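Local coordinates for putative beta-glucosidase (Bifidobacterium adolescentis, PDB 5WAB), which hydrolyses beta-glucosidic linkages as a family 3 glycoside hydrolase, and may also release terminal arabinopyranose from ginsenoside Rb2, at residues I86-C97 against G138-V148; T69-S80 against H304-S315. All coordinates share one frame; numbering follows the deposited sequence.

Contact 1: I86-C97 against G138-V148; sequences IHQVGEAMAEEC and GIVAGVQSKGV
Gly90 and Gly142 face each other where helix 86-97 and helix 138-144 come to 6.6 Å between axes, crossing at -42°. Gly138 adds a third bare backbone; a CB on Gly142 would run into His87 O. This glycine-lined crossing allows CA-H...O contacts, notably a nearly straight one from His87 CA to Gly138 O at 3.1 Å. One face of the His87 ring covers Gly142 CA, 3.7 Å from the ring centroid, in a CH-pi contact. Apolar packing flanks the glycines. Ile139 is a knob in the hole formed by Ile86, Val89, Gly90 and Met93, its CG1 meeting Ile86 CG2 at 3.7 Å as the two chains cross almost perpendicularly. Toward the later end, Ala94 CB touches Val143 CG1 at 3.7 Å and also reaches Val148. Lys146 makes the charged contact: bent at chi2 (-69°), it passes Ala94 and Glu91 before NZ bonds Glu95 OE2 at 3.1 Å in a salt bridge, from the anti side and 34° out of the carboxylate plane. Glu95 OE1 is bonded instead to His304. A leucine in place of Lys146 would probably leave Glu95 OE2 without its cationic mate. Beneath the pair, Met93, Cys97 and Val143 rest on Ile105 of strand 102-106; helix 129-144 makes the beta-alpha-beta crossover to strand 149-155, while Val89 packs against helix 301-313.

Contact 2: T69-S80 against H304-S315; sequences TCFPPAAGLSSS and HDEVAHQAAIES
Pro72 and Leu77 pack on Ala311, joining the loop and short helix after the first strand of the TIM-barrel-like domain to helix 301-313, which leads into strand 317-321 of the C-terminal domain's mixed sheet. The Pro72 ring brings CG to 3.7 Å from Ala311 CB. Leu77 CB points away from the helix, but with CG anti to the backbone N (chi1 -165°) its CD1 returns to 3.9 Å from Ala311 CB. One turn earlier in the helix, Thr69 CG2 lies over one face of the Phe71 ring, offset toward its rim, and 3.9 Å from Ala308 CB. Phe71, its CG beside the backbone N (chi1 -64°), meets the helix obliquely: CD1 approaches Ala308, and CE1 lies 4.0 Å from Val307 CG1. Its ring also touches Ala92 and Met93 of helix 83-99. Thr69 OG1 comes in at the edge of the His304 ring, beside CB, while its hydrogen bond goes to Glu96. At the far end, Ser315 turns its hydroxyl back, OG donating to Ala311 O at 2.7 Å with a 25° tilt from the carbonyl plane; this fixes the side chain against the Gly76-Leu77 peptide, where a CB on Gly76 would come tight against Ser315 CB. Ser80 CB sits 3.8 Å from Glu314 CB. The extended Glu314 chain is held at both oxygens: OE1 forms a salt bridge with Lys607, and the anti lone pair of OE2 takes Gln310 NE2 at 2.7 Å, within the amide plane. Beside this close backbone approach of Ser79 and Ser80 to Glu314, a water donates to Glu314 O at 2.7 Å and, weakly, to Ser79 O.

Helix 83-99 supplies one side of contact 1 and, on another flank, meets both segments of contact 2; the centres of the two contacts are about 14 Å apart. His304 is the polar junction. Its ND1 is 2.8 Å from Glu96 OE2 and its NE2 is 2.9 Å from Glu95 OE1, both probable hydrogen bonds, and two carboxylates so placed would probably help keep the ring doubly protonated. Glu95 thus ties the lysine of contact 1 to the histidine of contact 2. An apolar bridge runs alongside, with Val89 CG1 at 3.5 Å from Phe71 CD1. Residues 69-80 lead directly into helix 83-99.

Contact 1: I86-C97 against G138-V148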
loop_
_atom_site.group_PDB
_atom_site.type_symbol
_atom_site.label_atom_id
_atom_site.label_comp_id
_atom_site.label_asym_id
_atom_site.label_seq_id
_atom_site.Cartn_x
_atom_site.Cartn_y
_atom_site.Cartn_z
ATOM N N ILE A 86 -1.246 8.258 8.888
ATOM C CA ILE A 86 -0.065 7.699 8.237
ATOM C C ILE A 86 1.085 8.702 8.268
ATOM O O ILE A 86 2.245 8.334 8.501
ATOM C CB ILE A 86 -0.417 7.274 6.801
ATOM C CG1 ILE A 86 -1.546 6.236 6.821
ATOM C CG2 ILE A 86 0.828 6.782 6.058
ATOM C CD1 ILE A 86 -2.141 5.948 5.467
ATOM N N HIS A 87 0.776 9.988 8.066
ATOM C CA HIS A 87 1.792 11.025 8.181
ATOM C C HIS A 87 2.394 11.041 9.573
ATOM O O HIS A 87 3.575 11.356 9.743
ATOM C CB HIS A 87 1.180 12.389 7.852
ATOM C CG HIS A 87 2.159 13.519 7.887
ATOM N ND1 HIS A 87 2.612 14.079 9.062
ATOM C CD2 HIS A 87 2.772 14.196 6.888
ATOM C CE1 HIS A 87 3.462 15.052 8.785
ATOM N NE2 HIS A 87 3.577 15.143 7.472
ATOM N N GLN A 88 1.595 10.687 10.573
ATOM C CA GLN A 88 2.047 10.679 11.955
ATOM C C GLN A 88 2.947 9.481 12.246
ATOM O O GLN A 88 3.912 9.603 13.011
ATOM C CB GLN A 88 0.824 10.687 12.864
ATOM C CG GLN A 88 1.103 10.925 14.316
ATOM C CD GLN A 88 -0.167 11.190 15.092
ATOM O OE1 GLN A 88 -1.248 11.327 14.512
ATOM N NE2 GLN A 88 -0.045 11.278 16.412
ATOM N N VAL A 89 2.633 8.318 11.663
ATOM C CA VAL A 89 3.526 7.160 11.729
ATOM C C VAL A 89 4.893 7.485 11.131
ATOM O O VAL A 89 5.933 7.050 11.644
ATOM C CB VAL A 89 2.881 5.946 11.027
ATOM C CG1 VAL A 89 3.838 4.765 11.020
ATOM C CG2 VAL A 89 1.573 5.565 11.695
ATOM N N GLY A 90 4.916 8.228 10.025
ATOM C CA GLY A 90 6.187 8.571 9.405
ATOM C C GLY A 90 7.060 9.441 10.289
ATOM O O GLY A 90 8.278 9.243 10.368
ATOM N N GLU A 91 6.453 10.426 10.957
ATOM C CA GLU A 91 7.215 11.287 11.857
ATOM C C GLU A 91 7.891 10.474 12.952
ATOM O O GLU A 91 9.051 10.730 13.298
ATOM C CB GLU A 91 6.305 12.347 12.470
ATOM C CG GLU A 91 5.610 13.237 11.468
ATOM C CD GLU A 91 4.627 14.177 12.145
ATOM O OE1 GLU A 91 4.800 15.405 12.033
ATOM O OE2 GLU A 91 3.690 13.684 12.810
ATOM N N ALA A 92 7.179 9.492 13.514
ATOM C CA ALA A 92 7.776 8.660 14.554
ATOM C C ALA A 92 8.921 7.822 13.996
ATOM O O ALA A 92 9.969 7.690 14.638
ATOM C CB ALA A 92 6.711 7.766 15.187
ATOM N N MET A 93 8.740 7.261 12.795
ATOM C CA MET A 93 9.799 6.495 12.143
ATOM C C MET A 93 11.056 7.336 11.935
ATOM O O MET A 93 12.178 6.848 12.117
ATOM C CB MET A 93 9.289 5.945 10.810
ATOM C CG MET A 93 8.230 4.859 10.946
ATOM S SD MET A 93 7.380 4.474 9.396
ATOM C CE MET A 93 8.730 4.004 8.336
ATOM N N ALA A 94 10.894 8.603 11.543
ATOM C CA ALA A 94 12.057 9.456 11.333
ATOM C C ALA A 94 12.781 9.747 12.642
ATOM O O ALA A 94 14.017 9.751 12.689
ATOM C CB ALA A 94 11.636 10.759 10.660
ATOM N N GLU A 95 12.030 9.990 13.718
ATOM C CA GLU A 95 12.657 10.279 15.003
ATOM C C GLU A 95 13.459 9.085 15.505
ATOM O O GLU A 95 14.518 9.251 16.123
ATOM C CB GLU A 95 11.591 10.684 16.018
ATOM C CG GLU A 95 10.929 12.012 15.692
ATOM C CD GLU A 95 9.820 12.352 16.655
ATOM O OE1 GLU A 95 9.274 11.419 17.287
ATOM O OE2 GLU A 95 9.488 13.552 16.776
ATOM N N GLU A 96 12.983 7.869 15.237
ATOM C CA GLU A 96 13.779 6.705 15.598
ATOM C C GLU A 96 15.031 6.621 14.734
ATOM O O GLU A 96 16.103 6.243 15.222
ATOM C CB GLU A 96 12.938 5.432 15.483
ATOM C CG GLU A 96 11.644 5.503 16.275
ATOM C CD GLU A 96 10.977 4.152 16.478
ATOM O OE1 GLU A 96 11.486 3.133 15.968
ATOM O OE2 GLU A 96 9.941 4.116 17.168
ATOM N N CYS A 97 14.924 7.007 13.459
ATOM C CA CYS A 97 16.106 7.067 12.606
ATOM C C CYS A 97 17.102 8.089 13.123
ATOM O O CYS A 97 18.316 7.866 13.057
ATOM C CB CYS A 97 15.716 7.413 11.167
ATOM S SG CYS A 97 14.816 6.139 10.271
ATOM N N GLY A 138 1.784 9.769 3.127
ATOM C CA GLY A 138 1.970 10.151 4.514
ATOM C C GLY A 138 3.294 9.683 5.082
ATOM O O GLY A 138 3.885 10.362 5.928
ATOM N N ILE A 139 3.784 8.529 4.625
ATOM C CA ILE A 139 5.084 8.040 5.079
ATOM C C ILE A 139 6.200 8.949 4.579
ATOM O O ILE A 139 7.098 9.328 5.339
ATOM C CB ILE A 139 5.302 6.581 4.637
ATOM C CG1 ILE A 139 4.267 5.670 5.294
ATOM C CG2 ILE A 139 6.689 6.110 5.012
ATOM C CD1 ILE A 139 4.349 5.651 6.809
ATOM N N VAL A 140 6.169 9.299 3.291
ATOM C CA VAL A 140 7.212 10.148 2.712
ATOM C C VAL A 140 7.201 11.531 3.352
ATOM O O VAL A 140 8.232 12.026 3.825
ATOM C CB VAL A 140 7.041 10.239 1.184
ATOM C CG1 VAL A 140 8.042 11.212 0.599
ATOM C CG2 VAL A 140 7.189 8.858 0.544
ATOM N N ALA A 141 6.037 12.185 3.360
ATOM C CA ALA A 141 5.951 13.529 3.927
ATOM C C ALA A 141 6.237 13.519 5.422
ATOM O O ALA A 141 6.867 14.443 5.949
ATOM C CB ALA A 141 4.577 14.133 3.650
ATOM N N GLY A 142 5.778 12.483 6.123
ATOM C CA GLY A 142 5.982 12.427 7.557
ATOM C C GLY A 142 7.438 12.248 7.939
ATOM O O GLY A 142 7.960 12.979 8.783
ATOM N N VAL A 143 8.109 11.261 7.337
ATOM C CA VAL A 143 9.505 10.996 7.685
ATOM C C VAL A 143 10.377 12.196 7.332
ATOM O O VAL A 143 11.160 12.684 8.156
ATOM C CB VAL A 143 10.005 9.722 6.985
ATOM C CG1 VAL A 143 11.509 9.550 7.186
ATOM C CG2 VAL A 143 9.257 8.498 7.475
ATOM N N GLN A 144 10.234 12.702 6.107
ATOM C CA GLN A 144 11.106 13.770 5.647
ATOM C C GLN A 144 10.800 15.101 6.328
ATOM O O GLN A 144 11.654 15.999 6.323
ATOM C CB GLN A 144 11.010 13.882 4.121
ATOM C CG GLN A 144 11.450 12.596 3.398
ATOM C CD GLN A 144 11.579 12.752 1.886
ATOM O OE1 GLN A 144 12.074 11.857 1.196
ATOM N NE2 GLN A 144 11.147 13.896 1.369
ATOM N N SER A 145 9.627 15.238 6.956
ATOM C CA SER A 145 9.356 16.438 7.739
ATOM C C SER A 145 10.282 16.548 8.940
ATOM O O SER A 145 10.388 17.626 9.530
ATOM C CB SER A 145 7.899 16.470 8.210
ATOM O OG SER A 145 7.650 15.504 9.216
ATOM N N LYS A 146 10.944 15.457 9.316
ATOM C CA LYS A 146 11.914 15.456 10.400
ATOM C C LYS A 146 13.348 15.519 9.899
ATOM O O LYS A 146 14.278 15.468 10.712
ATOM C CB LYS A 146 11.734 14.208 11.262
ATOM C CG LYS A 146 10.365 14.087 11.884
ATOM C CD LYS A 146 10.146 15.147 12.944
ATOM C CE LYS A 146 8.809 14.951 13.633
ATOM N NZ LYS A 146 8.687 15.827 14.833
ATOM N N GLY A 147 13.546 15.628 8.586
ATOM C CA GLY A 147 14.865 15.707 8.005
ATOM C C GLY A 147 15.489 14.387 7.616
ATOM O O GLY A 147 16.689 14.360 7.321
ATOM N N VAL A 148 14.723 13.294 7.600
ATOM C CA VAL A 148 15.229 11.960 7.276
ATOM C C VAL A 148 14.652 11.525 5.936
ATOM O O VAL A 148 13.481 11.786 5.644
ATOM C CB VAL A 148 14.870 10.942 8.375
ATOM C CG1 VAL A 148 15.456 9.583 8.057
ATOM C CG2 VAL A 148 15.344 11.433 9.728
#

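Contact 2: T69-S80 against H304-S315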
loop_
_atom_site.group_PDB
_atom_site.type_symbol
_atom_site.label_atom_id
_atom_site.label_comp_id
_atom_site.label_asym_id
_atom_site.label_seq_id
_atom_site.Cartn_x
_atom_site.Cartn_y
_atom_site.Cartn_z
ATOM N N THR A 69 10.000 0.608 17.199
ATOM C CA THR A 69 8.555 0.433 17.155
ATOM C C THR A 69 8.153 -0.273 15.867
ATOM O O THR A 69 8.435 0.214 14.767
ATOM C CB THR A 69 7.851 1.781 17.264
ATOM O OG1 THR A 69 8.201 2.395 18.511
ATOM C CG2 THR A 69 6.330 1.598 17.179
ATOM N N CYS A 70 7.499 -1.424 16.000
ATOM C CA CYS A 70 7.006 -2.165 14.845
ATOM C C CYS A 70 5.595 -1.674 14.554
ATOM O O CYS A 70 4.634 -2.077 15.214
ATOM C CB CYS A 70 7.050 -3.667 15.107
ATOM S SG CYS A 70 6.498 -4.698 13.716
ATOM N N PHE A 71 5.467 -0.794 13.572
ATOM C CA PHE A 71 4.154 -0.305 13.188
ATOM C C PHE A 71 3.422 -1.359 12.363
ATOM O O PHE A 71 4.043 -2.282 11.828
ATOM C CB PHE A 71 4.295 0.995 12.401
ATOM C CG PHE A 71 4.884 2.114 13.202
ATOM C CD1 PHE A 71 4.081 2.909 14.003
ATOM C CD2 PHE A 71 6.242 2.374 13.156
ATOM C CE1 PHE A 71 4.622 3.937 14.747
ATOM C CE2 PHE A 71 6.789 3.400 13.897
ATOM C CZ PHE A 71 5.976 4.183 14.693
ATOM N N PRO A 72 2.101 -1.256 12.243
ATOM C CA PRO A 72 1.371 -2.224 11.428
ATOM C C PRO A 72 1.850 -2.176 9.991
ATOM O O PRO A 72 2.037 -1.085 9.431
ATOM C CB PRO A 72 -0.094 -1.769 11.550
ATOM C CG PRO A 72 -0.026 -0.355 12.021
ATOM C CD PRO A 72 1.187 -0.299 12.894
ATOM N N PRO A 73 2.115 -3.336 9.386
ATOM C CA PRO A 73 2.433 -3.369 7.957
ATOM C C PRO A 73 1.329 -2.736 7.127
ATOM O O PRO A 73 0.171 -2.655 7.536
ATOM C CB PRO A 73 2.570 -4.864 7.660
ATOM C CG PRO A 73 3.023 -5.444 8.964
ATOM C CD PRO A 73 2.315 -4.647 10.028
ATOM N N ALA A 74 1.712 -2.298 5.928
ATOM C CA ALA A 74 0.815 -1.498 5.101
ATOM C C ALA A 74 -0.474 -2.239 4.753
ATOM O O ALA A 74 -1.521 -1.602 4.593
ATOM C CB ALA A 74 1.546 -1.052 3.835
ATOM N N ALA A 75 -0.428 -3.569 4.628
ATOM C CA ALA A 75 -1.647 -4.323 4.340
ATOM C C ALA A 75 -2.712 -4.087 5.399
ATOM O O ALA A 75 -3.909 -4.227 5.121
ATOM C CB ALA A 75 -1.346 -5.815 4.226
ATOM N N GLY A 76 -2.295 -3.766 6.619
ATOM C CA GLY A 76 -3.214 -3.384 7.669
ATOM C C GLY A 76 -3.475 -1.893 7.674
ATOM O O GLY A 76 -4.631 -1.462 7.676
ATOM N N LEU A 77 -2.404 -1.093 7.659
ATOM C CA LEU A 77 -2.555 0.353 7.778
ATOM C C LEU A 77 -3.333 0.950 6.615
ATOM O O LEU A 77 -3.963 2.000 6.777
ATOM C CB LEU A 77 -1.181 1.024 7.889
ATOM C CG LEU A 77 -1.182 2.479 8.370
ATOM C CD1 LEU A 77 -1.980 2.599 9.662
ATOM C CD2 LEU A 77 0.231 2.977 8.590
ATOM N N SER A 78 -3.340 0.286 5.462
ATOM C CA SER A 78 -4.133 0.750 4.333
ATOM C C SER A 78 -5.628 0.692 4.596
ATOM O O SER A 78 -6.394 1.287 3.834
ATOM C CB SER A 78 -3.803 -0.075 3.094
ATOM O OG SER A 78 -4.066 -1.452 3.314
ATOM N N SER A 79 -6.063 -0.012 5.638
ATOM C CA SER A 79 -7.472 -0.023 5.998
ATOM C C SER A 79 -7.930 1.288 6.624
ATOM O O SER A 79 -9.138 1.513 6.731
ATOM C CB SER A 79 -7.749 -1.183 6.955
ATOM O OG SER A 79 -7.262 -2.407 6.426
ATOM N N SER A 80 -6.999 2.146 7.040
ATOM C CA SER A 80 -7.343 3.369 7.761
ATOM C C SER A 80 -7.901 4.458 6.853
ATOM O O SER A 80 -8.720 5.265 7.306
ATOM C CB SER A 80 -6.112 3.902 8.492
ATOM O OG SER A 80 -5.123 4.293 7.556
ATOM N N HIS A 304 5.742 6.697 20.867
ATOM C CA HIS A 304 5.713 6.009 19.582
ATOM C C HIS A 304 4.844 4.759 19.647
ATOM O O HIS A 304 4.159 4.420 18.675
ATOM C CB HIS A 304 7.133 5.644 19.143
ATOM C CG HIS A 304 7.965 6.819 18.733
ATOM N ND1 HIS A 304 9.192 6.682 18.122
ATOM C CD2 HIS A 304 7.752 8.151 18.854
ATOM C CE1 HIS A 304 9.696 7.878 17.876
ATOM N NE2 HIS A 304 8.845 8.787 18.315
ATOM N N ASP A 305 4.844 4.072 20.792
ATOM C CA ASP A 305 3.997 2.896 20.949
ATOM C C ASP A 305 2.522 3.265 20.923
ATOM O O ASP A 305 1.689 2.452 20.506
ATOM C CB ASP A 305 4.341 2.173 22.250
ATOM C CG ASP A 305 3.517 0.924 22.455
ATOM O OD1 ASP A 305 3.537 0.047 21.569
ATOM O OD2 ASP A 305 2.849 0.821 23.500
ATOM N N GLU A 306 2.187 4.489 21.343
ATOM C CA GLU A 306 0.802 4.941 21.276
ATOM C C GLU A 306 0.396 5.274 19.849
ATOM O O GLU A 306 -0.757 5.052 19.467
ATOM C CB GLU A 306 0.600 6.152 22.179
ATOM C CG GLU A 306 0.664 5.836 23.655
ATOM C CD GLU A 306 0.662 7.083 24.510
ATOM O OE1 GLU A 306 0.664 8.194 23.936
ATOM O OE2 GLU A 306 0.642 6.953 25.754
ATOM N N VAL A 307 1.319 5.806 19.052
ATOM C CA VAL A 307 1.033 5.981 17.634
ATOM C C VAL A 307 0.769 4.626 16.992
ATOM O O VAL A 307 -0.170 4.468 16.203
ATOM C CB VAL A 307 2.189 6.738 16.948
ATOM C CG1 VAL A 307 1.980 6.813 15.439
ATOM C CG2 VAL A 307 2.313 8.140 17.537
ATOM N N ALA A 308 1.569 3.617 17.354
ATOM C CA ALA A 308 1.331 2.258 16.877
ATOM C C ALA A 308 0.012 1.702 17.400
ATOM O O ALA A 308 -0.651 0.920 16.709
ATOM C CB ALA A 308 2.489 1.347 17.286
ATOM N N HIS A 309 -0.377 2.087 18.617
ATOM C CA HIS A 309 -1.664 1.664 19.155
ATOM C C HIS A 309 -2.806 2.215 18.312
ATOM O O HIS A 309 -3.720 1.476 17.927
ATOM C CB HIS A 309 -1.787 2.114 20.614
ATOM C CG HIS A 309 -3.000 1.589 21.320
ATOM N ND1 HIS A 309 -3.855 0.668 20.753
ATOM C CD2 HIS A 309 -3.502 1.861 22.547
ATOM C CE1 HIS A 309 -4.831 0.395 21.600
ATOM N NE2 HIS A 309 -4.641 1.107 22.696
ATOM N N GLN A 310 -2.768 3.516 18.012
ATOM C CA GLN A 310 -3.818 4.108 17.187
ATOM C C GLN A 310 -3.748 3.592 15.753
ATOM O O GLN A 310 -4.783 3.318 15.134
ATOM C CB GLN A 310 -3.730 5.636 17.219
ATOM C CG GLN A 310 -4.833 6.320 16.412
ATOM C CD GLN A 310 -6.244 5.997 16.923
ATOM O OE1 GLN A 310 -6.450 5.732 18.108
ATOM N NE2 GLN A 310 -7.216 6.002 16.015
ATOM N N ALA A 311 -2.537 3.455 15.208
ATOM C CA ALA A 311 -2.393 2.885 13.871
ATOM C C ALA A 311 -2.919 1.453 13.820
ATOM O O ALA A 311 -3.460 1.020 12.795
ATOM C CB ALA A 311 -0.931 2.939 13.427
ATOM N N ALA A 312 -2.741 0.694 14.902
ATOM C CA ALA A 312 -3.238 -0.678 14.929
ATOM C C ALA A 312 -4.760 -0.714 14.978
ATOM O O ALA A 312 -5.386 -1.564 14.336
ATOM C CB ALA A 312 -2.641 -1.442 16.109
ATOM N N ILE A 313 -5.370 0.197 15.740
ATOM C CA ILE A 313 -6.827 0.249 15.832
ATOM C C ILE A 313 -7.448 0.439 14.454
ATOM O O ILE A 313 -8.415 -0.240 14.086
ATOM C CB ILE A 313 -7.263 1.362 16.802
ATOM C CG1 ILE A 313 -6.894 0.992 18.237
ATOM C CG2 ILE A 313 -8.742 1.640 16.668
ATOM C CD1 ILE A 313 -7.347 2.004 19.260
ATOM N N GLU A 314 -6.900 1.365 13.668
ATOM C CA GLU A 314 -7.455 1.682 12.360
ATOM C C GLU A 314 -6.974 0.751 11.252
ATOM O O GLU A 314 -7.222 1.028 10.074
ATOM C CB GLU A 314 -7.153 3.138 12.023
ATOM C CG GLU A 314 -7.734 4.076 13.056
ATOM C CD GLU A 314 -7.825 5.503 12.578
ATOM O OE1 GLU A 314 -7.997 5.727 11.361
ATOM O OE2 GLU A 314 -7.727 6.403 13.432
ATOM N N SER A 315 -6.324 -0.356 11.592
ATOM C CA SER A 315 -5.919 -1.341 10.603
ATOM C C SER A 315 -6.888 -2.511 10.508
ATOM O O SER A 315 -6.658 -3.418 9.705
ATOM C CB SER A 315 -4.518 -1.859 10.922
ATOM O OG SER A 315 -3.565 -0.822 10.773
HETATM O O HOH W 1 -9.693 2.138 10.041
#